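Probable glutamine synthetase (Pseudomonas aeruginosa, PDB 4HPP) is a probable member of the glutamine synthetase family, modelled as a hexamer whose chains carry the family's N-terminal and catalytic domains. Local coordinates at residues 394-399 / 419-424; 15-20 / 414-419; 104-109 / 410-415. One frame throughout, in Å; residues are numbered along the deposited sequence.

Contact 1: residues 394-399 / 419-424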
loop_
_atom_site.group_PDB
_atom_site.type_symbol
_atom_site.label_atom_id
_atom_site.label_comp_id
_atom_site.label_asym_id
_atom_site.label_seq_id
_atom_site.Cartn_x
_atom_site.Cartn_y
_atom_site.Cartn_z
ATOM N N ALA A 394 1.091 -4.641 -53.543
ATOM C CA ALA A 394 2.542 -4.460 -53.404
ATOM C C ALA A 394 3.192 -5.740 -53.762
ATOM O O ALA A 394 4.213 -5.712 -54.420
ATOM C CB ALA A 394 2.979 -3.976 -52.038
ATOM N N LEU A 395 2.599 -6.869 -53.367
ATOM C CA LEU A 395 3.125 -8.201 -53.830
ATOM C C LEU A 395 2.944 -8.512 -55.335
ATOM O O LEU A 395 3.827 -9.118 -55.958
ATOM C CB LEU A 395 2.553 -9.351 -53.006
ATOM C CG LEU A 395 2.707 -9.152 -51.507
ATOM C CD1 LEU A 395 1.901 -10.198 -50.777
ATOM C CD2 LEU A 395 4.180 -9.227 -51.074
ATOM N N ASP A 396 1.799 -8.126 -55.910
ATOM C CA ASP A 396 1.691 -8.100 -57.368
ATOM C C ASP A 396 2.947 -7.434 -57.913
ATOM O O ASP A 396 3.685 -8.073 -58.649
ATOM C CB ASP A 396 0.417 -7.386 -57.870
ATOM C CG ASP A 396 -0.859 -8.009 -57.324
ATOM O OD1 ASP A 396 -0.824 -9.188 -56.905
ATOM O OD2 ASP A 396 -1.893 -7.317 -57.289
ATOM N N CYS A 397 3.225 -6.192 -57.500
ATOM C CA CYS A 397 4.336 -5.429 -58.092
ATOM C C CYS A 397 5.663 -6.122 -58.020
ATOM O O CYS A 397 6.456 -6.021 -58.942
ATOM C CB CYS A 397 4.515 -4.075 -57.439
ATOM S SG CYS A 397 3.131 -2.929 -57.515
ATOM N N LEU A 398 5.929 -6.776 -56.899
ATOM C CA LEU A 398 7.198 -7.473 -56.666
ATOM C C LEU A 398 7.342 -8.660 -57.607
ATOM O O LEU A 398 8.448 -9.001 -58.072
ATOM C CB LEU A 398 7.212 -8.040 -55.254
ATOM C CG LEU A 398 8.497 -8.241 -54.438
ATOM C CD1 LEU A 398 8.255 -9.420 -53.518
ATOM C CD2 LEU A 398 9.835 -8.341 -55.176
ATOM N N GLN A 399 6.219 -9.334 -57.838
ATOM C CA GLN A 399 6.225 -10.509 -58.691
ATOM C C GLN A 399 6.548 -10.086 -60.163
ATOM O O GLN A 399 7.274 -10.811 -60.862
ATOM C CB GLN A 399 4.908 -11.299 -58.514
ATOM C CG GLN A 399 4.779 -12.081 -57.195
ATOM C CD GLN A 399 3.321 -12.468 -56.843
ATOM O OE1 GLN A 399 3.016 -12.889 -55.718
ATOM N NE2 GLN A 399 2.422 -12.320 -57.808
ATOM N N MET A 419 4.490 -16.488 -47.438
ATOM C CA MET A 419 4.175 -16.057 -46.089
ATOM C C MET A 419 3.284 -14.804 -46.065
ATOM O O MET A 419 2.482 -14.642 -45.156
ATOM C CB MET A 419 5.427 -15.841 -45.259
ATOM C CG MET A 419 5.074 -15.327 -43.870
ATOM S SD MET A 419 5.061 -13.537 -43.716
ATOM C CE MET A 419 6.858 -13.257 -43.679
ATOM N N LYS A 420 3.417 -13.917 -47.044
ATOM C CA LYS A 420 2.670 -12.658 -46.988
ATOM C C LYS A 420 1.222 -12.786 -47.508
ATOM O O LYS A 420 0.280 -12.211 -46.933
ATOM C CB LYS A 420 3.429 -11.554 -47.738
ATOM C CG LYS A 420 4.657 -10.970 -47.051
ATOM C CD LYS A 420 4.257 -10.150 -45.816
ATOM C CE LYS A 420 5.493 -9.827 -44.983
ATOM N NZ LYS A 420 5.015 -9.129 -43.769
ATOM N N ARG A 421 1.043 -13.537 -48.592
ATOM C CA ARG A 421 -0.300 -13.943 -49.038
ATOM C C ARG A 421 -1.097 -14.430 -47.834
ATOM O O ARG A 421 -2.316 -14.060 -47.624
ATOM C CB ARG A 421 -0.187 -15.122 -50.035
ATOM C CG ARG A 421 0.263 -14.751 -51.440
ATOM C CD ARG A 421 -0.602 -13.607 -52.010
ATOM N NE ARG A 421 0.046 -13.011 -53.182
ATOM C CZ ARG A 421 -0.304 -11.857 -53.739
ATOM N NH1 ARG A 421 -1.306 -11.157 -53.245
ATOM N NH2 ARG A 421 0.358 -11.411 -54.801
ATOM N N HIS A 422 -0.379 -15.261 -47.057
ATOM C CA HIS A 422 -0.921 -15.891 -45.901
ATOM C C HIS A 422 -1.209 -14.876 -44.834
ATOM O O HIS A 422 -2.274 -14.921 -44.169
ATOM C CB HIS A 422 -0.026 -17.008 -45.426
ATOM C CG HIS A 422 -0.593 -17.752 -44.243
ATOM N ND1 HIS A 422 0.163 -18.519 -43.433
ATOM C CD2 HIS A 422 -1.898 -17.792 -43.730
ATOM C CE1 HIS A 422 -0.623 -19.027 -42.453
ATOM N NE2 HIS A 422 -1.885 -18.579 -42.649
ATOM N N GLU A 423 -0.298 -13.923 -44.679
ATOM C CA GLU A 423 -0.569 -12.837 -43.775
ATOM C C GLU A 423 -1.841 -12.125 -44.246
ATOM O O GLU A 423 -2.742 -11.885 -43.450
ATOM C CB GLU A 423 0.614 -11.873 -43.685
ATOM C CG GLU A 423 0.297 -10.682 -42.805
ATOM C CD GLU A 423 1.341 -9.588 -42.857
ATOM O OE1 GLU A 423 0.952 -8.418 -42.664
ATOM O OE2 GLU A 423 2.535 -9.888 -43.061
ATOM N N LEU A 424 -1.944 -11.804 -45.533
ATOM C CA LEU A 424 -3.150 -11.080 -45.967
ATOM C C LEU A 424 -4.411 -11.943 -45.970
ATOM O O LEU A 424 -5.486 -11.454 -45.614
ATOM C CB LEU A 424 -2.946 -10.230 -47.232
ATOM C CG LEU A 424 -2.688 -10.745 -48.632
ATOM C CD1 LEU A 424 -3.997 -10.867 -49.421
ATOM C CD2 LEU A 424 -1.746 -9.770 -49.327
#
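K420 meets L395 at the root of its side chain: K420 CB packs 3.7 Å from L395 CD1, the two side chains crossing at about a right angle. Beyond CG the lysine turns away. A bend at chi2 (-69°) sets CD, and the chain then runs on to NZ, which forms a salt bridge of 2.7 Å with E423 OE2, on the syn lone pair of that oxygen. The carbonyl of P283 is a second acceptor for NZ, so the buried amine is well provided for. R421 goes the other way, reaching across to the helix of 394-399. Its NH2 is gripped by two acceptors. One is Q399 OE1 at 3.2 Å, approached tip to tip along a nearly straight bond (169°); the oxygen lies in the guanidinium plane, while NH2 stands above the plane of the amide carbonyl. The other is D396 OD1 at 3.3 Å, a salt bridge that meets the carboxylate on its anti side. L395 CB covers one face of the guanidinium near its rim, 3.5 Å from R421 NH2. E423 also turns its OE1 to A285 N. One turn on from K420, L424 CD2 meets L395 CD1 tip to tip at 3.9 Å. L395 is buried, whereas R421, D396 and Q399 lie toward the more exposed side, Q399 the most. With segment axes 11.5 Å apart and running at 163°, this is an antiparallel helix pair, formed by helices 391-399 and 410-427 and bridged by side chains.

Contact 2: residues 15-20 / 414-419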
loop_
_atom_site.group_PDB
_atom_site.type_symbol
_atom_site.label_atom_id
_atom_site.label_comp_id
_atom_site.label_asym_id
_atom_site.label_seq_id
_atom_site.Cartn_x
_atom_site.Cartn_y
_atom_site.Cartn_z
ATOM N N THR A 15 16.455 -11.840 -37.097
ATOM C CA THR A 15 15.277 -11.020 -37.325
ATOM C C THR A 15 14.652 -11.564 -38.598
ATOM O O THR A 15 15.299 -11.566 -39.640
ATOM C CB THR A 15 15.662 -9.546 -37.424
ATOM O OG1 THR A 15 16.231 -9.168 -36.174
ATOM C CG2 THR A 15 14.461 -8.636 -37.767
ATOM N N ASP A 16 13.427 -12.094 -38.500
ATOM C CA ASP A 16 12.891 -12.852 -39.616
ATOM C C ASP A 16 12.218 -11.940 -40.578
ATOM O O ASP A 16 12.274 -10.718 -40.413
ATOM C CB ASP A 16 11.988 -14.008 -39.176
ATOM C CG ASP A 16 10.764 -13.542 -38.475
ATOM O OD1 ASP A 16 10.185 -14.314 -37.675
ATOM O OD2 ASP A 16 10.387 -12.394 -38.730
ATOM N N LEU A 17 11.597 -12.548 -41.591
ATOM C CA LEU A 17 11.125 -11.803 -42.764
ATOM C C LEU A 17 9.868 -11.067 -42.375
ATOM O O LEU A 17 9.361 -10.127 -43.092
ATOM C CB LEU A 17 10.861 -12.750 -43.938
ATOM C CG LEU A 17 12.046 -13.608 -44.332
ATOM C CD1 LEU A 17 11.545 -14.571 -45.377
ATOM C CD2 LEU A 17 13.193 -12.766 -44.848
ATOM N N ALA A 18 9.398 -11.490 -41.211
ATOM C CA ALA A 18 8.215 -10.897 -40.593
ATOM C C ALA A 18 8.591 -9.673 -39.696
ATOM O O ALA A 18 7.738 -9.030 -39.061
ATOM C CB ALA A 18 7.435 -11.988 -39.846
ATOM N N GLY A 19 9.886 -9.360 -39.668
ATOM C CA GLY A 19 10.416 -8.222 -38.923
ATOM C C GLY A 19 10.388 -8.466 -37.442
ATOM O O GLY A 19 10.508 -7.510 -36.668
ATOM N N ILE A 20 10.266 -9.738 -37.052
ATOM C CA ILE A 20 10.378 -10.170 -35.643
ATOM C C ILE A 20 11.764 -10.744 -35.328
ATOM O O ILE A 20 12.307 -11.530 -36.121
ATOM C CB ILE A 20 9.295 -11.230 -35.293
ATOM C CG1 ILE A 20 7.913 -10.592 -35.140
ATOM C CG2 ILE A 20 9.487 -11.761 -33.882
ATOM C CD1 ILE A 20 7.400 -9.942 -36.386
ATOM N N ASP A 414 10.118 -17.062 -52.536
ATOM C CA ASP A 414 9.011 -18.031 -52.392
ATOM C C ASP A 414 8.479 -18.024 -51.002
ATOM O O ASP A 414 7.233 -17.957 -50.796
ATOM C CB ASP A 414 9.466 -19.476 -52.647
ATOM C CG ASP A 414 9.781 -19.773 -54.101
ATOM O OD1 ASP A 414 10.102 -18.854 -54.901
ATOM O OD2 ASP A 414 9.726 -20.971 -54.434
ATOM N N THR A 415 9.402 -18.124 -50.036
ATOM C CA THR A 415 8.965 -18.196 -48.638
ATOM C C THR A 415 8.356 -16.864 -48.156
ATOM O O THR A 415 7.314 -16.846 -47.464
ATOM C CB THR A 415 9.996 -18.876 -47.724
ATOM O OG1 THR A 415 9.966 -18.301 -46.416
ATOM C CG2 THR A 415 11.381 -18.793 -48.302
ATOM N N TYR A 416 8.929 -15.766 -48.641
ATOM C CA TYR A 416 8.382 -14.432 -48.401
ATOM C C TYR A 416 7.041 -14.240 -49.066
ATOM O O TYR A 416 6.039 -13.876 -48.424
ATOM C CB TYR A 416 9.353 -13.351 -48.882
ATOM C CG TYR A 416 8.939 -11.985 -48.403
ATOM C CD1 TYR A 416 8.105 -11.167 -49.171
ATOM C CD2 TYR A 416 9.317 -11.528 -47.146
ATOM C CE1 TYR A 416 7.697 -9.920 -48.714
ATOM C CE2 TYR A 416 8.912 -10.283 -46.687
ATOM C CZ TYR A 416 8.118 -9.486 -47.469
ATOM O OH TYR A 416 7.730 -8.267 -47.005
ATOM N N LEU A 417 7.023 -14.473 -50.369
ATOM C CA LEU A 417 5.809 -14.302 -51.151
ATOM C C LEU A 417 4.654 -15.143 -50.659
ATOM O O LEU A 417 3.506 -14.709 -50.680
ATOM C CB LEU A 417 6.077 -14.679 -52.601
ATOM C CG LEU A 417 6.670 -13.641 -53.544
ATOM C CD1 LEU A 417 6.707 -14.273 -54.917
ATOM C CD2 LEU A 417 5.872 -12.332 -53.561
ATOM N N ALA A 418 4.953 -16.351 -50.211
ATOM C CA ALA A 418 3.904 -17.213 -49.656
ATOM C C ALA A 418 3.486 -16.784 -48.275
ATOM O O ALA A 418 2.255 -16.689 -47.962
ATOM C CB ALA A 418 4.357 -18.640 -49.638
ATOM N N MET A 419 4.490 -16.488 -47.438
ATOM C CA MET A 419 4.175 -16.057 -46.089
ATOM C C MET A 419 3.284 -14.804 -46.065
ATOM O O MET A 419 2.482 -14.642 -45.156
ATOM C CB MET A 419 5.427 -15.841 -45.259
ATOM C CG MET A 419 5.074 -15.327 -43.870
ATOM S SD MET A 419 5.061 -13.537 -43.716
ATOM C CE MET A 419 6.858 -13.257 -43.679
HETATM O O HOH W 1 9.875 -7.568 -44.333
#
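L17 points its side chain at the helix segment 414-419. L17 CB touches first, lying in the plane of the Y416 ring at its edge, 3.8 Å from Y416 CD2, and it also sits 4.0 Å from M419 CE. CG, the branch point, sends two methyls onward. L17 CD1 comes 4.2 Å from T415 OG1, where the leucine and threonine side chains cross at about a right angle, and grazes Y416 CD2 as well. L17 CD2 turns instead to P108, and L344 of helix 342-358 adds to the surroundings of the leucine. M419 comes in beside the loop: its chain bends at chi2 and again at chi3 (-76°), which brings M419 CE against the L17 carbonyl carbon and 4.1 Å from A18 CB. The backbone here is a type I turn from D16 to G19, joining strands 9-15 and 21-27, and D16 OD2 accepts the N-H of I20, just past the turn. L17 O faces the edge of the tyrosine ring, 3.6 Å from Y416 CE2. A water gives L17 O a hydrogen bond of 2.9 Å and reaches Y416 OH only weakly, at 3.5 Å; the firmer partner of that hydroxyl is A279 O. No direct hydrogen bond links the two segments, so their hold on each other rests on buried apolar contact, with the water as a minor polar bridge.

Contact 3: residues 104-109 / 410-415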
loop_
_atom_site.group_PDB
_atom_site.type_symbol
_atom_site.label_atom_id
_atom_site.label_comp_id
_atom_site.label_asym_id
_atom_site.label_seq_id
_atom_site.Cartn_x
_atom_site.Cartn_y
_atom_site.Cartn_z
ATOM N N TRP A 104 22.399 -20.320 -45.661
ATOM C CA TRP A 104 21.000 -20.612 -45.985
ATOM C C TRP A 104 20.416 -19.490 -46.756
ATOM O O TRP A 104 20.331 -18.395 -46.235
ATOM C CB TRP A 104 20.164 -20.797 -44.716
ATOM C CG TRP A 104 18.768 -21.349 -44.956
ATOM C CD1 TRP A 104 18.403 -22.463 -45.740
ATOM C CD2 TRP A 104 17.501 -20.864 -44.388
ATOM N NE1 TRP A 104 17.047 -22.678 -45.693
ATOM C CE2 TRP A 104 16.449 -21.744 -44.903
ATOM C CE3 TRP A 104 17.155 -19.851 -43.532
ATOM C CZ2 TRP A 104 15.117 -21.570 -44.562
ATOM C CZ3 TRP A 104 15.811 -19.691 -43.191
ATOM C CH2 TRP A 104 14.820 -20.534 -43.695
ATOM N N PRO A 105 19.959 -19.757 -47.994
ATOM C CA PRO A 105 19.381 -18.747 -48.898
ATOM C C PRO A 105 18.221 -17.896 -48.346
ATOM O O PRO A 105 18.008 -16.757 -48.809
ATOM C CB PRO A 105 18.905 -19.591 -50.121
ATOM C CG PRO A 105 18.968 -21.028 -49.687
ATOM C CD PRO A 105 20.096 -21.059 -48.685
ATOM N N ALA A 106 17.442 -18.414 -47.406
ATOM C CA ALA A 106 16.358 -17.572 -46.912
ATOM C C ALA A 106 16.725 -16.669 -45.685
ATOM O O ALA A 106 15.837 -16.024 -45.090
ATOM C CB ALA A 106 15.089 -18.381 -46.696
ATOM N N CYS A 107 18.027 -16.597 -45.346
ATOM C CA CYS A 107 18.523 -15.697 -44.277
ATOM C C CYS A 107 18.675 -14.220 -44.708
ATOM O O CYS A 107 19.455 -13.902 -45.639
ATOM C CB CYS A 107 19.846 -16.183 -43.692
ATOM S SG CYS A 107 20.497 -15.026 -42.442
ATOM N N PRO A 108 17.985 -13.316 -43.994
ATOM C CA PRO A 108 17.893 -11.935 -44.431
ATOM C C PRO A 108 19.140 -11.190 -44.095
ATOM O O PRO A 108 19.577 -10.425 -44.937
ATOM C CB PRO A 108 16.656 -11.376 -43.699
ATOM C CG PRO A 108 16.009 -12.565 -43.093
ATOM C CD PRO A 108 17.099 -13.582 -42.864
ATOM N N ARG A 109 19.735 -11.435 -42.925
ATOM C CA ARG A 109 21.107 -10.887 -42.614
ATOM C C ARG A 109 22.175 -11.248 -43.676
ATOM O O ARG A 109 22.825 -10.368 -44.248
ATOM C CB ARG A 109 21.607 -11.251 -41.203
ATOM C CG ARG A 109 22.393 -10.073 -40.612
ATOM C CD ARG A 109 22.863 -10.189 -39.184
ATOM N NE ARG A 109 24.194 -10.757 -39.174
ATOM C CZ ARG A 109 25.250 -10.163 -38.667
ATOM N NH1 ARG A 109 26.375 -10.805 -38.672
ATOM N NH2 ARG A 109 25.169 -8.959 -38.138
ATOM N N LYS A 410 16.311 -17.215 -54.686
ATOM C CA LYS A 410 14.956 -17.668 -54.992
ATOM C C LYS A 410 14.162 -18.232 -53.800
ATOM O O LYS A 410 12.990 -17.915 -53.653
ATOM C CB LYS A 410 14.947 -18.616 -56.204
ATOM C CG LYS A 410 13.782 -18.329 -57.136
ATOM C CD LYS A 410 13.060 -19.598 -57.555
ATOM C CE LYS A 410 11.571 -19.339 -57.697
ATOM N NZ LYS A 410 10.912 -20.598 -58.162
ATOM N N PRO A 411 14.774 -19.069 -52.947
ATOM C CA PRO A 411 13.991 -19.587 -51.788
ATOM C C PRO A 411 13.427 -18.518 -50.824
ATOM O O PRO A 411 12.353 -18.706 -50.216
ATOM C CB PRO A 411 14.998 -20.473 -51.054
ATOM C CG PRO A 411 15.973 -20.903 -52.121
ATOM C CD PRO A 411 16.087 -19.734 -53.077
ATOM N N LEU A 412 14.144 -17.407 -50.680
ATOM C CA LEU A 412 13.672 -16.260 -49.890
ATOM C C LEU A 412 12.364 -15.691 -50.475
ATOM O O LEU A 412 11.386 -15.296 -49.767
ATOM C CB LEU A 412 14.747 -15.199 -49.944
ATOM C CG LEU A 412 14.626 -13.934 -49.139
ATOM C CD1 LEU A 412 13.837 -14.299 -47.930
ATOM C CD2 LEU A 412 16.023 -13.472 -48.722
ATOM N N LEU A 413 12.376 -15.616 -51.793
ATOM C CA LEU A 413 11.329 -14.935 -52.470
ATOM C C LEU A 413 10.023 -15.742 -52.301
ATOM O O LEU A 413 8.992 -15.173 -51.886
ATOM C CB LEU A 413 11.758 -14.692 -53.915
ATOM C CG LEU A 413 10.810 -14.037 -54.908
ATOM C CD1 LEU A 413 10.242 -12.707 -54.394
ATOM C CD2 LEU A 413 11.598 -13.877 -56.198
ATOM N N ASP A 414 10.118 -17.062 -52.536
ATOM C CA ASP A 414 9.011 -18.031 -52.392
ATOM C C ASP A 414 8.479 -18.024 -51.002
ATOM O O ASP A 414 7.233 -17.957 -50.796
ATOM C CB ASP A 414 9.466 -19.476 -52.647
ATOM C CG ASP A 414 9.781 -19.773 -54.101
ATOM O OD1 ASP A 414 10.102 -18.854 -54.901
ATOM O OD2 ASP A 414 9.726 -20.971 -54.434
ATOM N N THR A 415 9.402 -18.124 -50.036
ATOM C CA THR A 415 8.965 -18.196 -48.638
ATOM C C THR A 415 8.356 -16.864 -48.156
ATOM O O THR A 415 7.314 -16.846 -47.464
ATOM C CB THR A 415 9.996 -18.876 -47.724
ATOM O OG1 THR A 415 9.966 -18.301 -46.416
ATOM C CG2 THR A 415 11.381 -18.793 -48.302
#
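W104 O accepts the N-H of C107 at 3.1 Å, closing a type I turn whose two middle residues, P105 and A106, lie against P411 and L412 at the start of helix 410-427. P105 meets P411 ring to ring: the two cross obliquely, with P105 CB 3.8 Å from P411 CG and the CG atoms nearly as close. The carbonyl of P105 then looks onto the next residue of the helix, its O lying 3.8 Å from L412 CB and about as far from CD2 of the same leucine. L412 CG stands anti to its backbone N (chi1 -175°), and from there CD1 comes to 3.9 Å from A106 O. The two backbones draw very near at this point, A106 CA and L412 CA being 4.2 Å apart. A106 CB itself rests 4.1 Å from L412 CA and approaches the side chain of T415, although the placing of that threonine's methyl is doubtful. On the side of its own segment, CB lies over one face of the W104 ring, 3.6 Å above the plane and toward the rim. Thus the alanine is held between an indole and a helix turn. No hydrogen bond crosses the contact; it is all van der Waals packing. C107 takes the N-cap position of helix 108-121, its side chain capping a backbone N further on. Just beyond, R109 is drawn off to D200, D71 and N95. W104 pairs by its backbone with L96 of strand 89-97 and meets the ring of W60, so the turn sits between the N-terminal sheet and helix 410-427, at the N-terminal end of helix 108-121.

In the fold
All three contacts use helix 410-427, taken in turn from its start: contact 3 on 410-415, contact 2 on 414-419 and contact 1 on 419-424. Contacts 2 and 3 have centres about 8 Å apart and share D414 and T415; contact 1 lies about 10 Å from contact 2, with M419 in common, and about 15 Å from contact 3. The turns 15-20 and 104-109 come from far earlier in the chain, whereas helix 391-399 precedes helix 410-427 closely. L17 bridges contacts 2 and 3 by touching P108 and L412. The late helix thereby ties the N-terminal sheet domain to the catalytic domain within one chain.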